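Local coordinates for hydrophilic protein, virA protein (Chromobacterium violaceum, PDB 3BO6) that probably removes the phosphate from phosphothreonine in host signalling proteins by lyase (elimination) chemistry, as a secreted bacterial effector of the SpvC type, at residues V64-H69 against W114-M119; F84-Q89 against F134-K139; C161-L166 against W186-Y191; S179-E184 against Q207-E212. One frame throughout, in Å; residues are numbered along the deposited sequence.

Overall arrangement
Following the chain from its N terminus, strand 65-70 opens interaction 1 and strand 82-86 opens interaction 2; the first closes at 114-119 and the second at 134-139, so the two cross. Their strands lie side by side in one antiparallel sheet, where K115 O meets T135 N. Interactions 3 and 4 follow in series and cross each other in turn: helix 149-168 meets 186-191 before 179-184 is closed by 207-212. Interaction 3 ties that helix to the edge strand 189-193, which pairs with strand 82-86 of interaction 2. Interaction 4 joins the loop 179-184, which precedes strand 189-193, to helix 206-210, and D180 reaches both H85 and S190, connecting three of the contacts.

Interaction 1: residues V64-H69 against W114-M119; sequences VFMHAH and WKVTDM
K115 lays its aliphatic chain across the ring of F65, between strands 65-69 and 114-117. Its CG sits between the backbone N and carbonyl carbon (chi1 68°), and the chain then runs extended. CE comes over the ring centre of F65, 3.6 Å from the centroid and only 5° off the normal, which meets the geometry of a CH-pi contact. NZ follows over the same face, 3.9 Å from that F65 centroid, a cation-pi interaction; V64 CG2 lies against the opposite face. H67 runs beside K115, both pointing the same way.

M66 turns to the other side of the sheet. Its backbone is held by the reciprocal bonds of a hydrogen-bonded pair: M66 N to V116 O at 2.8 Å and V116 N to M66 O at 3.0 Å. The bend at chi2 brings M66 SD to 3.8 Å from D118 CB, the two side chains crossing at about a right angle. The turn at chi3 then sets M66 CE 3.5 Å from V116 CG1, tighter than usual van der Waals contact. A carboxylate oxygen of D118 forms a salt bridge with R44.

A68, on the same side as M66, places its CB over one face of the W114 indole, 3.5 Å from W114 CE2 and displaced toward the rim. W114 NE1 bonds to L104 O.

Beyond the strand proper, D118 N continues the pairing to V64 O at 2.7 Å. The two strand axes run at 158°, nearly antiparallel, and hydrogen-bonded and non-hydrogen-bonded pairs follow one another, as expected of neighbouring strands inside an antiparallel beta-sheet.

Interaction 2: residues F84-Q89 against F134-K139; sequences FHISVQ and FTLYVK. With SO4 (sulfate ion), chain C.
Inside the antiparallel sheet, F84, H85 and I86 of strand 82-86 pair with L136, T135 and F134 of strand 134-137, the short axes inclined at 156°. F84 and L136 exchange two backbone bonds, F84 N to L136 O at 2.9 Å and L136 N to F84 O at 2.8 Å. At the next hydrogen-bonded pair I86 N reaches F134 O at 2.9 Å, while the return bond from F134 N to I86 O is weak.

The side of this strand pair that carries F84, I86, F134 and L136 is apolar. I86 and F134 cross with their beta carbons in contact, CB of I86 lying 3.8 Å from CB of F134. Farther along, the F84 ring approaches V138 obliquely, its CE1 3.5 Å from V138 CG2. Helix 149-168 covers this side, T155 and I159 touching F84 and L166 touching I86.

The other side carries H85 and T135, a non-hydrogen-bonded pair whose side chains point the same way. With H85 CG anti to its carbonyl carbon (chi1 -63°), the ring stands alongside T135, and T135 OG1 lies in the ring plane at its edge, 3.3 Å from H85 CD2. The nitrogens of the imidazole have separate partners: NE2 donates to sulfate O4 at 2.8 Å in a nearly straight bond (166° at the hydrogen), and ND1 bonds D180 OD2. These two bonds should fix the ring's rotation. R127, K83, R192 and R199 also hydrogen-bond the sulfate.

The anion probably comes from the crystallisation liquor, yet a sulfate bound by H85 and these basic residues is consistent with a phosphate-binding pocket on the sheet of a phosphothreonine lyase.

Interaction 3: residues C161-L166 against W186-Y191; sequences CLESRL and WKYVSY
E163, on helix 149-168, reaches into the turn that leads W186 to V189 onto the edge strand of the alpha/beta fold, and its carboxylate gathers three consecutive backbone N-H groups there. From CB the chain leaves with CG anti to the carbonyl carbon and then bends at chi2 (-88°). CG passes V189 CG2 at 4.2 Å, and CD arrives in the plane of the Y188 ring, at its edge. The two oxygens divide the donors. OE1 takes K187 N at 2.8 Å on its syn side. OE2 accepts twice: Y188 N at 2.8 Å, also syn, and V189 N at 2.8 Å, nearly along the C-O axis of OE2. Three backbone donors on one buried carboxylate would help to stabilise its negative charge, and they pin the start of strand 189-193 to the helix.

One helical turn on, L166 slides past Y188 in the opposite direction. The hydroxyl of Y188 bonds L171 O. L166 CD1 comes 3.7 Å from Y188 CG, while L166 CB sits over the ring centre in a CH-pi contact, 3.7 Å from the Y188 centroid and 11° off the ring normal.

Interaction 4: residues S179-E184 against Q207-E212; sequences SDVHPE and QALREE
With V181 CG1 anti to its carbonyl carbon (chi1 -66°) and CG2 in the crowded position between backbone N and carbonyl carbon, both methyls of V181 come to bear on L209. CG2 of V181 lies 3.8 Å from L209 CB, and V181 CG1 is 3.9 Å from that same L209 CB, so the beta carbon is met by the whole fork of the valine. The first torsion of L209 sets CG anti to its carbonyl carbon, and chi2 (172°) extends CD1 away from the helix until it lies 3.3 Å from S179 O. S179 O accepts its hydrogen bond from Q205 NE2, and the methyl merely packs against it. V181 CG1 further brushes R210 CG at 4.1 Å. No hydrogen bond passes between the segments; the 190 Å² they bury come mostly from V181 and L209.

S179 OG donates to D180 OD1 at 2.8 Å, meeting it from above the carboxylate plane, while D180 OD2, shared with H85, bonds S190 OG. On the exposed side of 207-212, R210 NE and NH1 both reach Q207 OE1, side-on, although Q207 was modelled in two conformers and this grip is therefore doubtful.

Helix 206-210 is followed closely by helix 213-219. E212 is at the N-cap position of helix 213-219, and E212 N bonds L209 O at 3.0 Å. Y215 of that second helix also packs on V181, whose backbone pairs with Y191, leaving the 179-184 loop between the two C-terminal helices and the edge strand 189-193.

Interaction 1: residues V64-H69 against W114-M119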
# COMPACT_ATOMS: atom_id res chain seq x y z
N VAL A 64 -3.17 11.31 -13.34
CA VAL A 64 -2.95 12.26 -12.27
C VAL A 64 -2.14 11.66 -11.11
O VAL A 64 -2.25 12.12 -9.99
CB VAL A 64 -4.29 12.85 -11.77
CG1 VAL A 64 -5.04 13.50 -12.93
CG2 VAL A 64 -5.15 11.79 -11.10
N PHE A 65 -1.30 10.67 -11.39
CA PHE A 65 -0.46 10.09 -10.35
C PHE A 65 1.00 10.16 -10.74
O PHE A 65 1.35 10.35 -11.92
CB PHE A 65 -0.85 8.63 -10.11
CG PHE A 65 -2.28 8.43 -9.66
CD1 PHE A 65 -2.64 8.57 -8.33
CD2 PHE A 65 -3.26 8.08 -10.59
CE1 PHE A 65 -3.96 8.39 -7.92
CE2 PHE A 65 -4.58 7.88 -10.18
CZ PHE A 65 -4.93 8.04 -8.85
N MET A 66 1.86 10.04 -9.74
CA MET A 66 3.29 9.81 -9.95
C MET A 66 3.59 8.41 -9.44
O MET A 66 3.08 8.01 -8.39
CB MET A 66 4.13 10.86 -9.23
CG MET A 66 3.77 12.27 -9.64
SD MET A 66 3.03 13.17 -8.28
CE MET A 66 4.40 13.05 -7.16
N HIS A 67 4.38 7.66 -10.20
CA HIS A 67 4.53 6.22 -9.97
C HIS A 67 5.96 5.86 -9.62
O HIS A 67 6.91 6.43 -10.15
CB HIS A 67 4.16 5.46 -11.24
CG HIS A 67 2.84 5.84 -11.83
ND1 HIS A 67 1.69 5.10 -11.59
CD2 HIS A 67 2.47 6.86 -12.63
CE1 HIS A 67 0.68 5.66 -12.22
NE2 HIS A 67 1.12 6.73 -12.86
N ALA A 68 6.11 4.85 -8.77
CA ALA A 68 7.40 4.29 -8.44
C ALA A 68 7.29 2.78 -8.50
O ALA A 68 6.35 2.20 -7.93
CB ALA A 68 7.80 4.72 -7.03
N HIS A 69 8.26 2.13 -9.13
CA HIS A 69 8.31 0.67 -9.11
C HIS A 69 9.74 0.19 -9.20
O HIS A 69 10.52 0.73 -9.95
CB HIS A 69 7.44 0.03 -10.18
CG HIS A 69 7.95 0.21 -11.56
ND1 HIS A 69 7.60 1.28 -12.35
CD2 HIS A 69 8.79 -0.55 -12.31
CE1 HIS A 69 8.20 1.18 -13.52
NE2 HIS A 69 8.93 0.07 -13.52
N TRP A 114 4.15 1.51 -6.06
CA TRP A 114 3.20 2.41 -5.41
C TRP A 114 3.04 3.68 -6.26
O TRP A 114 3.81 3.89 -7.19
CB TRP A 114 3.64 2.73 -3.96
CG TRP A 114 5.06 3.24 -3.79
CD1 TRP A 114 6.16 2.50 -3.51
CD2 TRP A 114 5.49 4.61 -3.88
NE1 TRP A 114 7.28 3.33 -3.43
CE2 TRP A 114 6.88 4.62 -3.65
CE3 TRP A 114 4.84 5.81 -4.13
CZ2 TRP A 114 7.64 5.79 -3.67
CZ3 TRP A 114 5.59 6.98 -4.15
CH2 TRP A 114 6.97 6.96 -3.93
N LYS A 115 2.01 4.47 -5.97
CA LYS A 115 1.78 5.79 -6.64
C LYS A 115 1.20 6.72 -5.59
O LYS A 115 0.90 6.25 -4.53
CB LYS A 115 0.90 5.65 -7.87
CG LYS A 115 -0.53 5.27 -7.60
CD LYS A 115 -1.19 4.95 -8.95
CE LYS A 115 -2.68 4.82 -8.83
NZ LYS A 115 -3.22 4.43 -10.18
N VAL A 116 1.41 8.01 -5.89
CA VAL A 116 0.90 9.13 -5.12
C VAL A 116 0.18 10.10 -6.06
O VAL A 116 0.62 10.31 -7.19
CB VAL A 116 2.04 9.85 -4.32
CG1 VAL A 116 3.06 10.48 -5.25
CG2 VAL A 116 1.47 10.86 -3.36
N THR A 117 -0.91 10.68 -5.60
CA THR A 117 -1.68 11.52 -6.48
C THR A 117 -0.89 12.80 -6.69
O THR A 117 -0.23 13.31 -5.77
CB THR A 117 -2.94 11.91 -5.69
OG1 THR A 117 -3.67 10.73 -5.36
CG2 THR A 117 -3.85 12.88 -6.49
N ASP A 118 -0.96 13.32 -7.91
CA ASP A 118 -0.43 14.64 -8.22
C ASP A 118 -1.48 15.68 -7.86
O ASP A 118 -2.50 15.84 -8.56
CB ASP A 118 -0.09 14.73 -9.71
CG ASP A 118 0.53 16.07 -10.10
OD1 ASP A 118 0.44 17.02 -9.29
OD2 ASP A 118 1.10 16.15 -11.20
N MET A 119 -1.24 16.41 -6.79
CA MET A 119 -2.25 17.30 -6.23
C MET A 119 -2.47 18.55 -7.08
O MET A 119 -3.46 19.26 -6.89
CB MET A 119 -1.88 17.69 -4.79
CG MET A 119 -1.83 16.48 -3.83
SD MET A 119 -3.32 15.44 -3.81
CE MET A 119 -4.49 16.52 -3.02
O HOH W 1 3.20 2.59 -9.78

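Interaction 2: residues F84-Q89 against F134-K139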
# COMPACT_ATOMS: atom_id res chain seq x y z
N PHE A 84 -3.25 -1.26 -0.53
CA PHE A 84 -3.53 -0.31 0.53
C PHE A 84 -3.63 1.09 -0.01
O PHE A 84 -2.95 1.44 -0.98
CB PHE A 84 -2.41 -0.30 1.58
CG PHE A 84 -2.19 -1.60 2.27
CD1 PHE A 84 -1.05 -2.36 2.02
CD2 PHE A 84 -3.09 -2.05 3.23
CE1 PHE A 84 -0.82 -3.56 2.69
CE2 PHE A 84 -2.88 -3.25 3.91
CZ PHE A 84 -1.74 -4.01 3.63
N HIS A 85 -4.41 1.92 0.67
CA HIS A 85 -4.37 3.35 0.45
C HIS A 85 -3.89 3.99 1.74
O HIS A 85 -4.03 3.41 2.83
CB HIS A 85 -5.76 3.87 0.11
CG HIS A 85 -6.30 3.32 -1.17
ND1 HIS A 85 -7.38 2.46 -1.21
CD2 HIS A 85 -5.92 3.51 -2.46
CE1 HIS A 85 -7.64 2.14 -2.47
NE2 HIS A 85 -6.77 2.78 -3.24
N ILE A 86 -3.33 5.19 1.61
CA ILE A 86 -2.96 6.02 2.75
C ILE A 86 -3.68 7.35 2.61
O ILE A 86 -3.59 7.99 1.55
CB ILE A 86 -1.44 6.27 2.82
CG1 ILE A 86 -0.67 4.95 2.69
CG2 ILE A 86 -1.09 6.98 4.14
CD1 ILE A 86 0.86 5.12 2.69
N SER A 87 -4.40 7.76 3.64
CA SER A 87 -5.19 9.00 3.60
C SER A 87 -4.66 10.03 4.59
O SER A 87 -4.64 9.79 5.80
CB SER A 87 -6.66 8.71 3.93
OG SER A 87 -7.21 7.80 3.01
N VAL A 88 -4.21 11.16 4.06
CA VAL A 88 -3.85 12.30 4.89
C VAL A 88 -4.72 13.51 4.53
O VAL A 88 -5.48 13.48 3.54
CB VAL A 88 -2.36 12.65 4.77
CG1 VAL A 88 -1.48 11.47 5.19
CG2 VAL A 88 -2.01 13.11 3.35
N GLN A 89 -4.65 14.55 5.34
CA GLN A 89 -5.38 15.77 5.01
C GLN A 89 -4.93 16.28 3.63
O GLN A 89 -3.74 16.30 3.33
CB GLN A 89 -5.16 16.81 6.10
CG GLN A 89 -6.30 17.83 6.23
CD GLN A 89 -6.19 18.91 5.20
OE1 GLN A 89 -5.09 19.33 4.85
NE2 GLN A 89 -7.33 19.37 4.69
N PHE A 134 -2.02 8.00 -1.45
CA PHE A 134 -1.00 7.01 -1.77
C PHE A 134 -1.68 5.67 -1.99
O PHE A 134 -2.59 5.31 -1.24
CB PHE A 134 0.01 6.83 -0.61
CG PHE A 134 0.77 8.08 -0.25
CD1 PHE A 134 2.11 8.22 -0.58
CD2 PHE A 134 0.14 9.09 0.46
CE1 PHE A 134 2.80 9.39 -0.23
CE2 PHE A 134 0.82 10.25 0.80
CZ PHE A 134 2.15 10.39 0.46
N THR A 135 -1.25 4.95 -3.02
CA THR A 135 -1.73 3.59 -3.27
C THR A 135 -0.53 2.66 -3.29
O THR A 135 0.44 2.90 -4.00
CB THR A 135 -2.45 3.54 -4.62
OG1 THR A 135 -3.57 4.44 -4.59
CG2 THR A 135 -2.94 2.12 -4.91
N LEU A 136 -0.58 1.61 -2.47
CA LEU A 136 0.50 0.62 -2.36
C LEU A 136 0.01 -0.71 -2.90
O LEU A 136 -1.02 -1.22 -2.43
CB LEU A 136 0.90 0.42 -0.89
CG LEU A 136 1.11 1.64 0.00
CD1 LEU A 136 1.41 1.20 1.43
CD2 LEU A 136 2.24 2.48 -0.53
N TYR A 137 0.74 -1.29 -3.84
CA TYR A 137 0.37 -2.57 -4.44
C TYR A 137 1.14 -3.71 -3.80
O TYR A 137 2.37 -3.73 -3.84
CB TYR A 137 0.62 -2.54 -5.95
CG TYR A 137 -0.16 -1.45 -6.64
CD1 TYR A 137 -1.44 -1.67 -7.10
CD2 TYR A 137 0.39 -0.20 -6.81
CE1 TYR A 137 -2.15 -0.65 -7.75
CE2 TYR A 137 -0.30 0.81 -7.44
CZ TYR A 137 -1.57 0.59 -7.89
OH TYR A 137 -2.19 1.66 -8.52
N VAL A 138 0.42 -4.64 -3.17
CA VAL A 138 1.03 -5.77 -2.50
C VAL A 138 1.07 -6.92 -3.49
O VAL A 138 0.11 -7.13 -4.25
CB VAL A 138 0.22 -6.18 -1.27
CG1 VAL A 138 0.98 -7.26 -0.50
CG2 VAL A 138 -0.05 -4.98 -0.38
N LYS A 139 2.18 -7.65 -3.52
CA LYS A 139 2.29 -8.85 -4.36
C LYS A 139 2.78 -10.00 -3.50
O LYS A 139 3.63 -9.80 -2.64
CB LYS A 139 3.32 -8.62 -5.47
CG LYS A 139 2.99 -7.49 -6.44
CD LYS A 139 4.27 -6.94 -7.06
CE LYS A 139 5.10 -8.02 -7.75
NZ LYS A 139 6.44 -7.49 -8.21
S SO4 C . -8.35 2.04 -6.31
O1 SO4 C . -9.15 1.80 -5.09
O2 SO4 C . -8.39 0.87 -7.17
O3 SO4 C . -8.90 3.18 -7.01
O4 SO4 C . -6.95 2.29 -5.94

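Interaction 3: residues C161-L166 against W186-Y191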
# COMPACT_ATOMS: atom_id res chain seq x y z
N CYS A 161 4.66 0.68 10.56
CA CYS A 161 5.69 1.70 10.50
C CYS A 161 5.25 2.96 9.75
O CYS A 161 5.62 4.09 10.10
CB CYS A 161 6.92 1.13 9.84
SG CYS A 161 8.36 1.91 10.44
N LEU A 162 4.46 2.79 8.69
CA LEU A 162 3.92 3.92 7.95
C LEU A 162 3.03 4.73 8.91
O LEU A 162 3.11 5.96 8.96
CB LEU A 162 3.11 3.45 6.73
CG LEU A 162 3.90 2.74 5.63
CD1 LEU A 162 2.92 2.11 4.62
CD2 LEU A 162 4.89 3.67 4.90
N GLU A 163 2.20 4.02 9.66
CA GLU A 163 1.31 4.65 10.63
C GLU A 163 2.13 5.40 11.67
O GLU A 163 1.81 6.54 12.00
CB GLU A 163 0.43 3.60 11.33
CG GLU A 163 -0.70 3.03 10.46
CD GLU A 163 -1.97 3.85 10.53
OE1 GLU A 163 -2.29 4.41 11.61
OE2 GLU A 163 -2.68 3.92 9.50
N SER A 164 3.16 4.76 12.21
CA SER A 164 3.96 5.42 13.25
C SER A 164 4.68 6.66 12.71
O SER A 164 4.69 7.69 13.38
CB SER A 164 4.91 4.43 13.95
OG SER A 164 5.94 3.97 13.09
N ARG A 165 5.25 6.58 11.51
CA ARG A 165 5.94 7.73 10.94
C ARG A 165 4.97 8.88 10.66
O ARG A 165 5.32 10.04 10.87
CB ARG A 165 6.71 7.39 9.65
CG ARG A 165 8.17 6.87 9.82
CD ARG A 165 9.07 7.83 10.59
NE ARG A 165 10.49 7.55 10.38
CZ ARG A 165 11.47 7.84 11.24
NH1 ARG A 165 11.20 8.36 12.43
NH2 ARG A 165 12.73 7.58 10.90
N LEU A 166 3.76 8.58 10.20
CA LEU A 166 2.80 9.64 9.91
C LEU A 166 2.40 10.35 11.19
O LEU A 166 2.39 11.58 11.23
CB LEU A 166 1.56 9.11 9.17
CG LEU A 166 1.89 8.73 7.73
CD1 LEU A 166 0.81 7.79 7.17
CD2 LEU A 166 2.07 10.00 6.85
N TRP A 186 -5.76 1.55 12.67
CA TRP A 186 -5.13 2.23 11.52
C TRP A 186 -5.81 3.59 11.34
O TRP A 186 -7.00 3.66 11.04
CB TRP A 186 -5.24 1.46 10.20
CG TRP A 186 -4.61 0.11 10.17
CD1 TRP A 186 -3.83 -0.47 11.12
CD2 TRP A 186 -4.74 -0.84 9.11
NE1 TRP A 186 -3.46 -1.74 10.71
CE2 TRP A 186 -4.01 -1.99 9.49
CE3 TRP A 186 -5.40 -0.84 7.88
CZ2 TRP A 186 -3.93 -3.13 8.67
CZ3 TRP A 186 -5.32 -1.96 7.07
CH2 TRP A 186 -4.60 -3.09 7.47
N LYS A 187 -5.04 4.65 11.55
CA LYS A 187 -5.58 6.01 11.44
C LYS A 187 -5.44 6.57 10.03
O LYS A 187 -6.11 7.54 9.71
CB LYS A 187 -4.86 6.95 12.42
CG LYS A 187 -4.91 6.52 13.88
CD LYS A 187 -6.33 6.18 14.33
CE LYS A 187 -6.39 5.90 15.83
NZ LYS A 187 -7.78 5.58 16.26
N TYR A 188 -4.55 5.99 9.23
CA TYR A 188 -4.26 6.53 7.89
C TYR A 188 -4.44 5.49 6.78
O TYR A 188 -4.83 5.82 5.66
CB TYR A 188 -2.82 7.05 7.81
CG TYR A 188 -2.44 8.04 8.87
CD1 TYR A 188 -2.54 9.42 8.63
CD2 TYR A 188 -1.92 7.62 10.09
CE1 TYR A 188 -2.18 10.35 9.61
CE2 TYR A 188 -1.55 8.55 11.07
CZ TYR A 188 -1.69 9.90 10.81
OH TYR A 188 -1.30 10.81 11.78
N VAL A 189 -4.12 4.24 7.08
CA VAL A 189 -4.12 3.18 6.09
C VAL A 189 -5.48 2.49 5.99
O VAL A 189 -6.20 2.32 6.99
CB VAL A 189 -3.03 2.14 6.42
CG1 VAL A 189 -3.09 0.95 5.47
CG2 VAL A 189 -1.64 2.79 6.38
N SER A 190 -5.84 2.12 4.76
CA SER A 190 -7.03 1.29 4.52
C SER A 190 -6.76 0.30 3.41
O SER A 190 -5.74 0.40 2.71
CB SER A 190 -8.28 2.13 4.26
OG SER A 190 -8.10 2.95 3.11
N TYR A 191 -7.65 -0.67 3.25
CA TYR A 191 -7.43 -1.81 2.35
C TYR A 191 -8.61 -2.13 1.45
O TYR A 191 -9.77 -1.98 1.85
CB TYR A 191 -7.19 -3.04 3.22
CG TYR A 191 -7.25 -4.37 2.48
CD1 TYR A 191 -6.14 -4.83 1.77
CD2 TYR A 191 -8.41 -5.14 2.49
CE1 TYR A 191 -6.19 -6.06 1.11
CE2 TYR A 191 -8.46 -6.36 1.81
CZ TYR A 191 -7.35 -6.81 1.14
OH TYR A 191 -7.40 -8.03 0.48

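Interaction 4: residues S179-E184 against Q207-E212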
# COMPACT_ATOMS: atom_id res chain seq x y z
N SER A 179 -14.75 2.92 -0.37
CA SER A 179 -14.52 1.58 -0.92
C SER A 179 -13.83 0.62 0.04
O SER A 179 -14.02 -0.59 -0.06
CB SER A 179 -13.67 1.65 -2.19
OG SER A 179 -12.43 2.29 -1.94
N ASP A 180 -13.02 1.15 0.96
CA ASP A 180 -12.06 0.36 1.70
C ASP A 180 -12.54 0.00 3.10
O ASP A 180 -13.52 0.57 3.60
CB ASP A 180 -10.76 1.17 1.90
CG ASP A 180 -9.92 1.31 0.64
OD1 ASP A 180 -10.35 1.06 -0.51
OD2 ASP A 180 -8.76 1.73 0.83
N VAL A 181 -11.78 -0.87 3.77
CA VAL A 181 -12.00 -1.15 5.19
C VAL A 181 -10.70 -0.93 5.96
O VAL A 181 -9.61 -0.93 5.38
CB VAL A 181 -12.52 -2.59 5.45
CG1 VAL A 181 -13.93 -2.79 4.86
CG2 VAL A 181 -11.54 -3.62 4.89
N HIS A 182 -10.82 -0.71 7.26
CA HIS A 182 -9.65 -0.55 8.10
C HIS A 182 -10.09 -0.85 9.53
O HIS A 182 -11.25 -0.66 9.88
CB HIS A 182 -9.09 0.88 8.02
CG HIS A 182 -10.00 1.92 8.58
ND1 HIS A 182 -9.91 2.37 9.88
CD2 HIS A 182 -11.04 2.58 8.03
CE1 HIS A 182 -10.85 3.28 10.10
NE2 HIS A 182 -11.55 3.43 8.99
N PRO A 183 -9.15 -1.30 10.36
CA PRO A 183 -9.45 -1.53 11.78
C PRO A 183 -9.28 -0.23 12.56
O PRO A 183 -8.67 0.71 12.06
CB PRO A 183 -8.36 -2.51 12.21
CG PRO A 183 -7.19 -2.17 11.34
CD PRO A 183 -7.79 -1.75 10.00
N GLU A 184 -9.80 -0.19 13.78
CA GLU A 184 -9.73 1.01 14.61
C GLU A 184 -8.30 1.54 14.79
O GLU A 184 -8.09 2.75 14.89
CB GLU A 184 -10.36 0.76 15.99
CG GLU A 184 -11.78 0.22 15.92
CD GLU A 184 -12.14 -0.59 17.15
OE1 GLU A 184 -11.60 -0.30 18.24
OE2 GLU A 184 -12.96 -1.53 17.02
N GLN A 207 -18.27 -6.04 4.61
CA GLN A 207 -18.15 -7.31 5.30
C GLN A 207 -17.30 -8.29 4.49
O GLN A 207 -16.43 -8.98 5.05
CB GLN A 207 -19.53 -7.90 5.60
CG GLN A 207 -19.47 -9.14 6.47
CD GLN A 207 -18.78 -8.89 7.80
OE1 GLN A 207 -18.75 -7.76 8.30
NE2 GLN A 207 -18.20 -9.94 8.37
N ALA A 208 -17.51 -8.33 3.18
CA ALA A 208 -16.70 -9.19 2.31
C ALA A 208 -15.23 -8.83 2.44
O ALA A 208 -14.36 -9.72 2.53
CB ALA A 208 -17.16 -9.09 0.87
N LEU A 209 -14.92 -7.53 2.44
CA LEU A 209 -13.52 -7.14 2.55
C LEU A 209 -12.92 -7.48 3.91
O LEU A 209 -11.78 -7.92 3.99
CB LEU A 209 -13.32 -5.65 2.24
CG LEU A 209 -13.43 -5.25 0.77
CD1 LEU A 209 -13.41 -3.72 0.62
CD2 LEU A 209 -12.31 -5.88 -0.07
N ARG A 210 -13.70 -7.30 4.98
CA ARG A 210 -13.21 -7.66 6.33
C ARG A 210 -12.94 -9.16 6.45
O ARG A 210 -12.16 -9.60 7.30
CB ARG A 210 -14.21 -7.23 7.41
CG ARG A 210 -14.28 -5.73 7.68
CD ARG A 210 -15.16 -5.45 8.90
NE ARG A 210 -16.57 -5.64 8.60
CZ ARG A 210 -17.41 -4.64 8.31
NH1 ARG A 210 -18.68 -4.90 8.04
NH2 ARG A 210 -16.96 -3.39 8.31
N GLU A 211 -13.60 -9.94 5.60
CA GLU A 211 -13.39 -11.39 5.56
C GLU A 211 -12.26 -11.86 4.64
O GLU A 211 -11.94 -13.04 4.62
CB GLU A 211 -14.71 -12.12 5.24
CG GLU A 211 -15.76 -11.88 6.32
CD GLU A 211 -17.06 -12.62 6.09
OE1 GLU A 211 -17.17 -13.40 5.13
OE2 GLU A 211 -17.98 -12.41 6.90
N GLU A 212 -11.65 -10.95 3.87
CA GLU A 212 -10.51 -11.34 3.04
C GLU A 212 -9.40 -11.91 3.90
O GLU A 212 -8.94 -11.25 4.83
CB GLU A 212 -9.96 -10.12 2.30
CG GLU A 212 -10.81 -9.68 1.10
CD GLU A 212 -10.62 -10.58 -0.13
OE1 GLU A 212 -9.57 -11.24 -0.25
OE2 GLU A 212 -11.52 -10.58 -1.00